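Local structure of Serine/threonine-protein kinase Tel1 (6SKY) at residues 2667-2672 / 2765-2770; 2759-2764 / 2775-2780. The protein phosphorylates serine and threonine residues of proteins using ATP, and probably acts as a DNA damage sensor that activates checkpoint signalling. All blocks are in the same frame, centred on the assembly; numbering follows the deposited sequence.

Contact 1: 2667-2672 / 2765-2770. With AGS (phosphothiophosphoric acid-adenylate ester), chain C.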
ATOM      1  N   THR A2667      28.585 -31.538 -13.144  1.00 24.69           N
ATOM      2  CA  THR A2667      29.004 -30.176 -12.892  1.00 24.69           C
ATOM      3  C   THR A2667      30.495 -30.032 -13.155  1.00 24.69           C
ATOM      4  O   THR A2667      31.190 -30.980 -13.509  1.00 24.69           O
ATOM      5  CB  THR A2667      28.680 -29.785 -11.455  1.00 24.69           C
ATOM      6  OG1 THR A2667      29.349 -30.685 -10.573  1.00 24.69           O
ATOM      7  CG2 THR A2667      27.203 -29.867 -11.200  1.00 24.69           C
ATOM      8  N   ILE A2668      30.982 -28.811 -12.991  1.00 22.58           N
ATOM      9  CA  ILE A2668      32.408 -28.513 -13.031  1.00 22.58           C
ATOM     10  C   ILE A2668      32.650 -27.376 -12.047  1.00 22.58           C
ATOM     11  O   ILE A2668      31.844 -26.447 -11.988  1.00 22.58           O
ATOM     12  CB  ILE A2668      32.870 -28.159 -14.454  1.00 22.58           C
ATOM     13  CG1 ILE A2668      34.360 -27.853 -14.476  1.00 22.58           C
ATOM     14  CG2 ILE A2668      32.102 -26.991 -15.014  1.00 22.58           C
ATOM     15  CD1 ILE A2668      34.864 -27.464 -15.818  1.00 22.58           C
ATOM     16  N   PRO A2669      33.698 -27.407 -11.234  1.00 22.74           N
ATOM     17  CA  PRO A2669      33.924 -26.297 -10.313  1.00 22.74           C
ATOM     18  C   PRO A2669      34.160 -25.003 -11.064  1.00 22.74           C
ATOM     19  O   PRO A2669      34.710 -24.990 -12.160  1.00 22.74           O
ATOM     20  CB  PRO A2669      35.161 -26.734  -9.539  1.00 22.74           C
ATOM     21  CG  PRO A2669      35.114 -28.186  -9.606  1.00 22.74           C
ATOM     22  CD  PRO A2669      34.592 -28.530 -10.945  1.00 22.74           C
ATOM     23  N   LEU A2670      33.711 -23.905 -10.469  1.00 23.44           N
ATOM     24  CA  LEU A2670      33.801 -22.615 -11.135  1.00 23.44           C
ATOM     25  C   LEU A2670      35.245 -22.227 -11.391  1.00 23.44           C
ATOM     26  O   LEU A2670      35.566 -21.649 -12.432  1.00 23.44           O
ATOM     27  CB  LEU A2670      33.095 -21.561 -10.293  1.00 23.44           C
ATOM     28  CG  LEU A2670      33.174 -20.103 -10.705  1.00 23.44           C
ATOM     29  CD1 LEU A2670      32.238 -19.827 -11.842  1.00 23.44           C
ATOM     30  CD2 LEU A2670      32.852 -19.236  -9.524  1.00 23.44           C
ATOM     31  N   HIS A2671      36.138 -22.556 -10.466  1.00 28.20           N
ATOM     32  CA  HIS A2671      37.538 -22.206 -10.636  1.00 28.20           C
ATOM     33  C   HIS A2671      38.206 -23.052 -11.711  1.00 28.20           C
ATOM     34  O   HIS A2671      39.052 -22.548 -12.457  1.00 28.20           O
ATOM     35  CB  HIS A2671      38.259 -22.363  -9.308  1.00 28.20           C
ATOM     36  CG  HIS A2671      39.414 -21.435  -9.134  1.00 28.20           C
ATOM     37  ND1 HIS A2671      40.709 -21.880  -8.998  1.00 28.20           N
ATOM     38  CD2 HIS A2671      39.469 -20.086  -9.071  1.00 28.20           C
ATOM     39  CE1 HIS A2671      41.514 -20.844  -8.859  1.00 28.20           C
ATOM     40  NE2 HIS A2671      40.786 -19.743  -8.901  1.00 28.20           N
ATOM     41  N   GLU A2672      37.822 -24.324 -11.820  1.00 28.06           N
ATOM     42  CA  GLU A2672      38.378 -25.201 -12.840  1.00 28.06           C
ATOM     43  C   GLU A2672      37.916 -24.833 -14.236  1.00 28.06           C
ATOM     44  O   GLU A2672      38.590 -25.181 -15.204  1.00 28.06           O
ATOM     45  CB  GLU A2672      38.006 -26.650 -12.565  1.00 28.06           C
ATOM     46  CG  GLU A2672      38.299 -27.116 -11.164  1.00 28.06           C
ATOM     47  CD  GLU A2672      39.749 -27.474 -10.941  1.00 28.06           C
ATOM     48  OE1 GLU A2672      40.630 -26.630 -11.197  1.00 28.06           O
ATOM     49  OE2 GLU A2672      40.014 -28.610 -10.501  1.00 28.06           O
ATOM     50  N   ASN A2765      33.826 -23.952  -3.999  1.00 26.10           N
ATOM     51  CA  ASN A2765      32.572 -24.307  -3.364  1.00 26.10           C
ATOM     52  C   ASN A2765      31.379 -24.064  -4.259  1.00 26.10           C
ATOM     53  O   ASN A2765      30.249 -24.279  -3.830  1.00 26.10           O
ATOM     54  CB  ASN A2765      32.394 -23.514  -2.076  1.00 26.10           C
ATOM     55  CG  ASN A2765      33.226 -24.042  -0.951  1.00 26.10           C
ATOM     56  OD1 ASN A2765      33.565 -25.211  -0.918  1.00 26.10           O
ATOM     57  ND2 ASN A2765      33.557 -23.181  -0.014  1.00 26.10           N
ATOM     58  N   ILE A2766      31.601 -23.617  -5.486  1.00 17.47           N
ATOM     59  CA  ILE A2766      30.545 -23.277  -6.425  1.00 17.47           C
ATOM     60  C   ILE A2766      30.754 -24.123  -7.666  1.00 17.47           C
ATOM     61  O   ILE A2766      31.828 -24.085  -8.270  1.00 17.47           O
ATOM     62  CB  ILE A2766      30.558 -21.780  -6.766  1.00 17.47           C
ATOM     63  CG1 ILE A2766      30.507 -20.950  -5.491  1.00 17.47           C
ATOM     64  CG2 ILE A2766      29.418 -21.423  -7.675  1.00 17.47           C
ATOM     65  CD1 ILE A2766      30.746 -19.503  -5.699  1.00 17.47           C
ATOM     66  N   LEU A2767      29.739 -24.889  -8.039  1.00 26.66           N
ATOM     67  CA  LEU A2767      29.787 -25.792  -9.172  1.00 26.66           C
ATOM     68  C   LEU A2767      28.838 -25.305 -10.249  1.00 26.66           C
ATOM     69  O   LEU A2767      27.753 -24.818  -9.947  1.00 26.66           O
ATOM     70  CB  LEU A2767      29.400 -27.209  -8.755  1.00 26.66           C
ATOM     71  CG  LEU A2767      30.032 -27.789  -7.497  1.00 26.66           C
ATOM     72  CD1 LEU A2767      29.374 -29.081  -7.164  1.00 26.66           C
ATOM     73  CD2 LEU A2767      31.493 -27.994  -7.693  1.00 26.66           C
ATOM     74  N   LEU A2768      29.244 -25.444 -11.500  1.00 21.27           N
ATOM     75  CA  LEU A2768      28.434 -25.078 -12.648  1.00 21.27           C
ATOM     76  C   LEU A2768      27.891 -26.343 -13.281  1.00 21.27           C
ATOM     77  O   LEU A2768      28.663 -27.194 -13.717  1.00 21.27           O
ATOM     78  CB  LEU A2768      29.260 -24.306 -13.667  1.00 21.27           C
ATOM     79  CG  LEU A2768      29.947 -23.052 -13.172  1.00 21.27           C
ATOM     80  CD1 LEU A2768      30.986 -22.627 -14.163  1.00 21.27           C
ATOM     81  CD2 LEU A2768      28.913 -21.989 -12.997  1.00 21.27           C
ATOM     82  N   ASP A2769      26.574 -26.466 -13.322  1.00 25.17           N
ATOM     83  CA  ASP A2769      25.916 -27.601 -13.952  1.00 25.17           C
ATOM     84  C   ASP A2769      25.833 -27.340 -15.447  1.00 25.17           C
ATOM     85  O   ASP A2769      25.071 -26.482 -15.887  1.00 25.17           O
ATOM     86  CB  ASP A2769      24.534 -27.791 -13.343  1.00 25.17           C
ATOM     87  CG  ASP A2769      23.838 -29.026 -13.842  1.00 25.17           C
ATOM     88  OD1 ASP A2769      24.483 -29.873 -14.473  1.00 25.17           O
ATOM     89  OD2 ASP A2769      22.628 -29.157 -13.604  1.00 25.17           O
ATOM     90  N   HIS A2770      26.613 -28.066 -16.240  1.00 28.03           N
ATOM     91  CA  HIS A2770      26.639 -27.824 -17.672  1.00 28.03           C
ATOM     92  C   HIS A2770      25.631 -28.665 -18.432  1.00 28.03           C
ATOM     93  O   HIS A2770      25.825 -28.922 -19.619  1.00 28.03           O
ATOM     94  CB  HIS A2770      28.045 -28.028 -18.234  1.00 28.03           C
ATOM     95  CG  HIS A2770      28.599 -29.401 -18.044  1.00 28.03           C
ATOM     96  ND1 HIS A2770      29.847 -29.624 -17.510  1.00 28.03           N
ATOM     97  CD2 HIS A2770      28.097 -30.620 -18.348  1.00 28.03           C
ATOM     98  CE1 HIS A2770      30.083 -30.922 -17.477  1.00 28.03           C
ATOM     99  NE2 HIS A2770      29.036 -31.549 -17.978  1.00 28.03           N
TER
HETATM  100  PG  AGS C3001      40.417 -26.683  -0.276  1.00 40.14           P
HETATM  101  S1G AGS C3001      40.185 -24.921  -1.077  1.00 40.14           S
HETATM  102  O2G AGS C3001      39.297 -26.954   0.762  1.00 40.14           O
HETATM  103  O3G AGS C3001      41.798 -26.757   0.430  1.00 40.14           O
HETATM  104  PB  AGS C3001      38.981 -28.194  -1.983  1.00 40.14           P
HETATM  105  O1B AGS C3001      38.032 -27.069  -1.906  1.00 40.14           O
HETATM  106  O2B AGS C3001      39.313 -28.674  -3.394  1.00 40.14           O
HETATM  107  O3B AGS C3001      40.362 -27.795  -1.355  1.00 40.14           O
HETATM  108  PA  AGS C3001      38.155 -30.805  -1.923  1.00 40.14           P
HETATM  109  O1A AGS C3001      39.311 -31.687  -1.733  1.00 40.14           O
HETATM  110  O2A AGS C3001      36.834 -31.359  -1.392  1.00 40.14           O
HETATM  111  O3A AGS C3001      38.373 -29.419  -1.205  1.00 40.14           O
HETATM  112  O5' AGS C3001      38.058 -30.501  -3.457  1.00 40.14           O
HETATM  113  C5' AGS C3001      37.783 -31.584  -4.355  1.00 40.14           C
HETATM  114  C4' AGS C3001      37.404 -31.040  -5.704  1.00 40.14           C
HETATM  115  O4' AGS C3001      36.117 -31.561  -6.081  1.00 40.14           O
HETATM  116  C3' AGS C3001      37.273 -29.525  -5.790  1.00 40.14           C
HETATM  117  O3' AGS C3001      37.611 -29.056  -7.089  1.00 40.14           O
HETATM  118  C2' AGS C3001      35.800 -29.292  -5.465  1.00 40.14           C
HETATM  119  O2' AGS C3001      35.306 -28.140  -6.130  1.00 40.14           O
HETATM  120  C1' AGS C3001      35.133 -30.546  -6.029  1.00 40.14           C
HETATM  121  N9  AGS C3001      34.029 -31.027  -5.214  1.00 40.14           N
HETATM  122  C8  AGS C3001      33.953 -31.031  -3.850  1.00 40.14           C
HETATM  123  N7  AGS C3001      32.838 -31.529  -3.378  1.00 40.14           N
HETATM  124  C5  AGS C3001      32.134 -31.883  -4.515  1.00 40.14           C
HETATM  125  C6  AGS C3001      30.867 -32.465  -4.700  1.00 40.14           C
HETATM  126  N6  AGS C3001      30.057 -32.810  -3.699  1.00 40.14           N
HETATM  127  N1  AGS C3001      30.459 -32.684  -5.964  1.00 40.14           N
HETATM  128  C2  AGS C3001      31.266 -32.341  -6.970  1.00 40.14           C
HETATM  129  N3  AGS C3001      32.477 -31.787  -6.918  1.00 40.14           N
HETATM  130  C4  AGS C3001      32.854 -31.580  -5.653  1.00 40.14           C

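Contact 2: 2759-2764 / 2775-2780. With AGS (phosphothiophosphoric acid-adenylate ester), chain C.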
ATOM      1  N   GLY A2759      29.108 -17.933   4.327  1.00 23.29           N
ATOM      2  CA  GLY A2759      30.421 -17.484   3.925  1.00 23.29           C
ATOM      3  C   GLY A2759      31.239 -18.603   3.332  1.00 23.29           C
ATOM      4  O   GLY A2759      30.714 -19.694   3.120  1.00 23.29           O
ATOM      5  N   ASP A2760      32.519 -18.345   3.060  1.00 27.24           N
ATOM      6  CA  ASP A2760      33.419 -19.316   2.435  1.00 27.24           C
ATOM      7  C   ASP A2760      33.015 -19.594   0.989  1.00 27.24           C
ATOM      8  O   ASP A2760      33.096 -20.722   0.513  1.00 27.24           O
ATOM      9  CB  ASP A2760      33.483 -20.608   3.249  1.00 27.24           C
ATOM     10  CG  ASP A2760      34.646 -21.482   2.872  1.00 27.24           C
ATOM     11  OD1 ASP A2760      35.758 -20.955   2.679  1.00 27.24           O
ATOM     12  OD2 ASP A2760      34.453 -22.709   2.791  1.00 27.24           O
ATOM     13  N   ARG A2761      32.591 -18.554   0.283  1.00 22.54           N
ATOM     14  CA  ARG A2761      32.050 -18.684  -1.067  1.00 22.54           C
ATOM     15  C   ARG A2761      33.131 -18.442  -2.114  1.00 22.54           C
ATOM     16  O   ARG A2761      33.012 -17.571  -2.956  1.00 22.54           O
ATOM     17  CB  ARG A2761      30.889 -17.717  -1.263  1.00 22.54           C
ATOM     18  CG  ARG A2761      29.671 -17.978  -0.414  1.00 22.54           C
ATOM     19  CD  ARG A2761      29.039 -19.281  -0.767  1.00 22.54           C
ATOM     20  NE  ARG A2761      29.439 -20.338   0.142  1.00 22.54           N
ATOM     21  CZ  ARG A2761      29.480 -21.619  -0.180  1.00 22.54           C
ATOM     22  NH1 ARG A2761      29.853 -22.510   0.708  1.00 22.54           N
ATOM     23  NH2 ARG A2761      29.160 -22.003  -1.394  1.00 22.54           N
ATOM     24  N   HIS A2762      34.197 -19.229  -2.060  1.00 25.99           N
ATOM     25  CA  HIS A2762      35.239 -19.110  -3.062  1.00 25.99           C
ATOM     26  C   HIS A2762      34.924 -20.025  -4.241  1.00 25.99           C
ATOM     27  O   HIS A2762      33.871 -20.650  -4.308  1.00 25.99           O
ATOM     28  CB  HIS A2762      36.609 -19.399  -2.459  1.00 25.99           C
ATOM     29  CG  HIS A2762      36.708 -20.716  -1.764  1.00 25.99           C
ATOM     30  ND1 HIS A2762      37.163 -21.855  -2.387  1.00 25.99           N
ATOM     31  CD2 HIS A2762      36.434 -21.072  -0.490  1.00 25.99           C
ATOM     32  CE1 HIS A2762      37.148 -22.859  -1.533  1.00 25.99           C
ATOM     33  NE2 HIS A2762      36.709 -22.411  -0.374  1.00 25.99           N
ATOM     34  N   GLY A2763      35.839 -20.096  -5.192  1.00 24.95           N
ATOM     35  CA  GLY A2763      35.533 -20.760  -6.440  1.00 24.95           C
ATOM     36  C   GLY A2763      35.492 -22.264  -6.396  1.00 24.95           C
ATOM     37  O   GLY A2763      35.069 -22.876  -7.373  1.00 24.95           O
ATOM     38  N   HIS A2764      35.931 -22.880  -5.310  1.00 27.96           N
ATOM     39  CA  HIS A2764      35.911 -24.328  -5.195  1.00 27.96           C
ATOM     40  C   HIS A2764      34.674 -24.843  -4.495  1.00 27.96           C
ATOM     41  O   HIS A2764      34.498 -26.057  -4.402  1.00 27.96           O
ATOM     42  CB  HIS A2764      37.150 -24.815  -4.459  1.00 27.96           C
ATOM     43  CG  HIS A2764      38.377 -24.848  -5.310  1.00 27.96           C
ATOM     44  ND1 HIS A2764      39.605 -24.423  -4.858  1.00 27.96           N
ATOM     45  CD2 HIS A2764      38.565 -25.258  -6.586  1.00 27.96           C
ATOM     46  CE1 HIS A2764      40.497 -24.568  -5.820  1.00 27.96           C
ATOM     47  NE2 HIS A2764      39.891 -25.074  -6.878  1.00 27.96           N
ATOM     48  N   VAL A2775      23.803 -23.116 -10.875  1.00 23.14           N
ATOM     49  CA  VAL A2775      24.929 -23.216  -9.960  1.00 23.14           C
ATOM     50  C   VAL A2775      24.519 -24.032  -8.748  1.00 23.14           C
ATOM     51  O   VAL A2775      23.358 -24.035  -8.334  1.00 23.14           O
ATOM     52  CB  VAL A2775      25.439 -21.824  -9.538  1.00 23.14           C
ATOM     53  CG1 VAL A2775      25.661 -20.982 -10.739  1.00 23.14           C
ATOM     54  CG2 VAL A2775      24.459 -21.154  -8.628  1.00 23.14           C
ATOM     55  N   VAL A2776      25.481 -24.747  -8.187  1.00 20.77           N
ATOM     56  CA  VAL A2776      25.295 -25.535  -6.979  1.00 20.77           C
ATOM     57  C   VAL A2776      26.304 -25.047  -5.960  1.00 20.77           C
ATOM     58  O   VAL A2776      27.489 -24.925  -6.268  1.00 20.77           O
ATOM     59  CB  VAL A2776      25.466 -27.042  -7.243  1.00 20.77           C
ATOM     60  CG1 VAL A2776      24.921 -27.855  -6.095  1.00 20.77           C
ATOM     61  CG2 VAL A2776      24.798 -27.435  -8.537  1.00 20.77           C
ATOM     62  N   HIS A2777      25.840 -24.750  -4.760  1.00 37.14           N
ATOM     63  CA  HIS A2777      26.711 -24.344  -3.673  1.00 37.14           C
ATOM     64  C   HIS A2777      26.856 -25.499  -2.700  1.00 37.14           C
ATOM     65  O   HIS A2777      25.863 -26.075  -2.255  1.00 37.14           O
ATOM     66  CB  HIS A2777      26.167 -23.102  -2.978  1.00 37.14           C
ATOM     67  CG  HIS A2777      26.433 -21.837  -3.727  1.00 37.14           C
ATOM     68  ND1 HIS A2777      27.239 -20.838  -3.235  1.00 37.14           N
ATOM     69  CD2 HIS A2777      26.015 -21.418  -4.939  1.00 37.14           C
ATOM     70  CE1 HIS A2777      27.302 -19.856  -4.110  1.00 37.14           C
ATOM     71  NE2 HIS A2777      26.567 -20.182  -5.153  1.00 37.14           N
ATOM     72  N   ILE A2778      28.098 -25.854  -2.404  1.00 25.54           N
ATOM     73  CA  ILE A2778      28.427 -26.949  -1.516  1.00 25.54           C
ATOM     74  C   ILE A2778      29.225 -26.372  -0.358  1.00 25.54           C
ATOM     75  O   ILE A2778      29.566 -25.196  -0.351  1.00 25.54           O
ATOM     76  CB  ILE A2778      29.210 -28.056  -2.240  1.00 25.54           C
ATOM     77  CG1 ILE A2778      30.523 -27.513  -2.767  1.00 25.54           C
ATOM     78  CG2 ILE A2778      28.423 -28.574  -3.400  1.00 25.54           C
ATOM     79  CD1 ILE A2778      31.284 -28.481  -3.549  1.00 25.54           C
ATOM     80  N   ASP A2779      29.499 -27.209   0.640  1.00 28.65           N
ATOM     81  CA  ASP A2779      30.383 -26.843   1.745  1.00 28.65           C
ATOM     82  C   ASP A2779      29.813 -25.650   2.517  1.00 28.65           C
ATOM     83  O   ASP A2779      30.435 -24.602   2.656  1.00 28.65           O
ATOM     84  CB  ASP A2779      31.788 -26.563   1.197  1.00 28.65           C
ATOM     85  CG  ASP A2779      32.866 -26.511   2.264  1.00 28.65           C
ATOM     86  OD1 ASP A2779      32.697 -25.819   3.290  1.00 28.65           O
ATOM     87  OD2 ASP A2779      33.921 -27.145   2.049  1.00 28.65           O
ATOM     88  N   LEU A2780      28.602 -25.838   3.034  1.00 26.37           N
ATOM     89  CA  LEU A2780      27.798 -24.753   3.581  1.00 26.37           C
ATOM     90  C   LEU A2780      27.948 -24.608   5.089  1.00 26.37           C
ATOM     91  O   LEU A2780      27.010 -24.187   5.762  1.00 26.37           O
ATOM     92  CB  LEU A2780      26.327 -24.960   3.225  1.00 26.37           C
ATOM     93  CG  LEU A2780      25.923 -24.981   1.756  1.00 26.37           C
ATOM     94  CD1 LEU A2780      24.468 -25.297   1.648  1.00 26.37           C
ATOM     95  CD2 LEU A2780      26.202 -23.663   1.110  1.00 26.37           C
TER
HETATM   96  PG  AGS C3001      40.417 -26.683  -0.276  1.00 40.14           P
HETATM   97  S1G AGS C3001      40.185 -24.921  -1.077  1.00 40.14           S
HETATM   98  O2G AGS C3001      39.297 -26.954   0.762  1.00 40.14           O
HETATM   99  O3G AGS C3001      41.798 -26.757   0.430  1.00 40.14           O
HETATM  100  PB  AGS C3001      38.981 -28.194  -1.983  1.00 40.14           P
HETATM  101  O1B AGS C3001      38.032 -27.069  -1.906  1.00 40.14           O
HETATM  102  O2B AGS C3001      39.313 -28.674  -3.394  1.00 40.14           O
HETATM  103  O3B AGS C3001      40.362 -27.795  -1.355  1.00 40.14           O
HETATM  104  PA  AGS C3001      38.155 -30.805  -1.923  1.00 40.14           P
HETATM  105  O1A AGS C3001      39.311 -31.687  -1.733  1.00 40.14           O
HETATM  106  O2A AGS C3001      36.834 -31.359  -1.392  1.00 40.14           O
HETATM  107  O3A AGS C3001      38.373 -29.419  -1.205  1.00 40.14           O
HETATM  108  O5' AGS C3001      38.058 -30.501  -3.457  1.00 40.14           O
HETATM  109  C5' AGS C3001      37.783 -31.584  -4.355  1.00 40.14           C
HETATM  110  C4' AGS C3001      37.404 -31.040  -5.704  1.00 40.14           C
HETATM  111  O4' AGS C3001      36.117 -31.561  -6.081  1.00 40.14           O
HETATM  112  C3' AGS C3001      37.273 -29.525  -5.790  1.00 40.14           C
HETATM  113  O3' AGS C3001      37.611 -29.056  -7.089  1.00 40.14           O
HETATM  114  C2' AGS C3001      35.800 -29.292  -5.465  1.00 40.14           C
HETATM  115  O2' AGS C3001      35.306 -28.140  -6.130  1.00 40.14           O
HETATM  116  C1' AGS C3001      35.133 -30.546  -6.029  1.00 40.14           C
HETATM  117  N9  AGS C3001      34.029 -31.027  -5.214  1.00 40.14           N
HETATM  118  C8  AGS C3001      33.953 -31.031  -3.850  1.00 40.14           C
HETATM  119  N7  AGS C3001      32.838 -31.529  -3.378  1.00 40.14           N
HETATM  120  C5  AGS C3001      32.134 -31.883  -4.515  1.00 40.14           C
HETATM  121  C6  AGS C3001      30.867 -32.465  -4.700  1.00 40.14           C
HETATM  122  N6  AGS C3001      30.057 -32.810  -3.699  1.00 40.14           N
HETATM  123  N1  AGS C3001      30.459 -32.684  -5.964  1.00 40.14           N
HETATM  124  C2  AGS C3001      31.266 -32.341  -6.970  1.00 40.14           C
HETATM  125  N3  AGS C3001      32.477 -31.787  -6.918  1.00 40.14           N
HETATM  126  C4  AGS C3001      32.854 -31.580  -5.653  1.00 40.14           C

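Contact 1: 2667-2672 / 2765-2770
Leu2670 and Leu2768 form the apolar centre, their side chains crossing obliquely with CD1 of Leu2670 3.8 Å from CD1 of Leu2768. Leu2670 CG lies anti to the backbone N (chi1 174°), whereas Leu2768 CG lies beside its own N. Ile2668 shares a sheet face with Leu2768, its CG2 4.1 Å from Leu2768 CB. The other face carries Thr2667, Pro2669 and Leu2767 and turns toward the nucleotide. Here Leu2767 CD2 packs 4.1 Å from CG of Pro2669, and its second methyl, CD1, reaches C2 of the AGS adenine at 3.8 Å; CG of Pro2669 lies 3.5 Å from the ribose O2'. Leu2767 and Pro2669 thus line the C-lobe side of the nucleotide pocket, at adenine C2 and at the ribose hydroxyls respectively.

Between these faces the backbones pair antiparallel. Leu2768 N gives Ile2668 O an almost straight bond of 2.8 Å (178° at the hydrogen), in the carbonyl plane. The return bond from Ile2668 N to Leu2768 O is more bent, with the donor above the carbonyl plane. Leu2670 N then binds Ile2766 O at 2.9 Å, so the first turn of the helix, with Pro2669 as N-cap residue, is tied to the strand too. Thr2667 CG2 packs 3.8 Å from CA of Asp2769. At the polar edge, Thr2667 OG1 makes a weak hydrogen bond to Val2664 O, and Asp2769 OD2 a salt bridge with Arg2647. His2770 turns its ring edge to Ile2668 CG2 and meets the ring of Tyr2728, the two planes nearly parallel.

Phe2724 of helix 2722-2726 touches Ile2668, Leu2768 and His2770. Strand 2766-2769 is the middle one of three, with strand 2775-2777 along its other edge and helix 2670-2681 leading on from Pro2669.

Contact 2: 2759-2764 / 2775-2780
Residues 2759-2764 carry the start of the D-R-H-x-x-N catalytic-loop sequence of the PI3-kinase-related kinases; they meet strand 2775-2777, which runs into Asp2779-Leu2780, the counterpart of the DFG start in other protein kinases. The tight part is built round the buried guanidinium of Arg2761. Its chain, bent at chi2 and chi3, folds back so that NH1 binds Ile2778 O at 2.9 Å, nearly straight (164°) and in the plane of both groups. NH2 binds His2777 ND1 at 2.9 Å, less straight (139°) and tilted from both planes; with ND1 accepting, a neutral imidazole would probably carry its proton on NE2. NE adds a weak bond to Gly2759 O, and Leu2780 CD2 lies over one guanidinium face, 3.8 Å from Arg2761 NH1. An alanine in place of Arg2761 would remove the donors to Ile2778 O and His2777 ND1 and would probably loosen the hold between catalytic loop and strand end.

The nucleotide side is looser and partly exposed. Asp2760 OD2 and Asp2779 OD1 stand 3.6 Å apart, their carboxylate planes 64° apart, a like-charge approach probably eased by Arg2856, which makes a salt bridge with Asp2779, and by the magnesium ion bound by Asp2779; Asp2760 OD2 also has a hydrogen-bond partner just beyond the segments. His2762 and His2764 both approach the phosphate tail, CE1 of His2762 lying 3.7 Å from S1G of AGS and the ring face of His2764 turned to O2B. Ile2778 CD1 reaches the adenine N7 at 3.4 Å, while the ribose O2' donates a 2.8 Å hydrogen bond to His2764 O.

Overall arrangement
The four segments alternate along the chain: 2667-2672 (contact 1), 2759-2764 (contact 2), 2765-2770 (contact 1) and 2775-2780 (contact 2), with His2764 and Asn2765 directly joined. The contact centres lie 10 Å apart in the kinase domain, and the contacts share a three-stranded antiparallel sheet in which 2766-2769 is central. Leu2767 N probably bonds to Val2776 O across the hairpin, and Asn2765 ND2 to Asp2760 O, linking strand and catalytic loop. Both contacts reach the base and ribose of AGS, and contact 2 also the phosphate end. Asn2765 of contact 1 and Asp2779 of contact 2 together bind magnesium, so the two contacts supply part of the nucleotide pocket and both residues of the metal site.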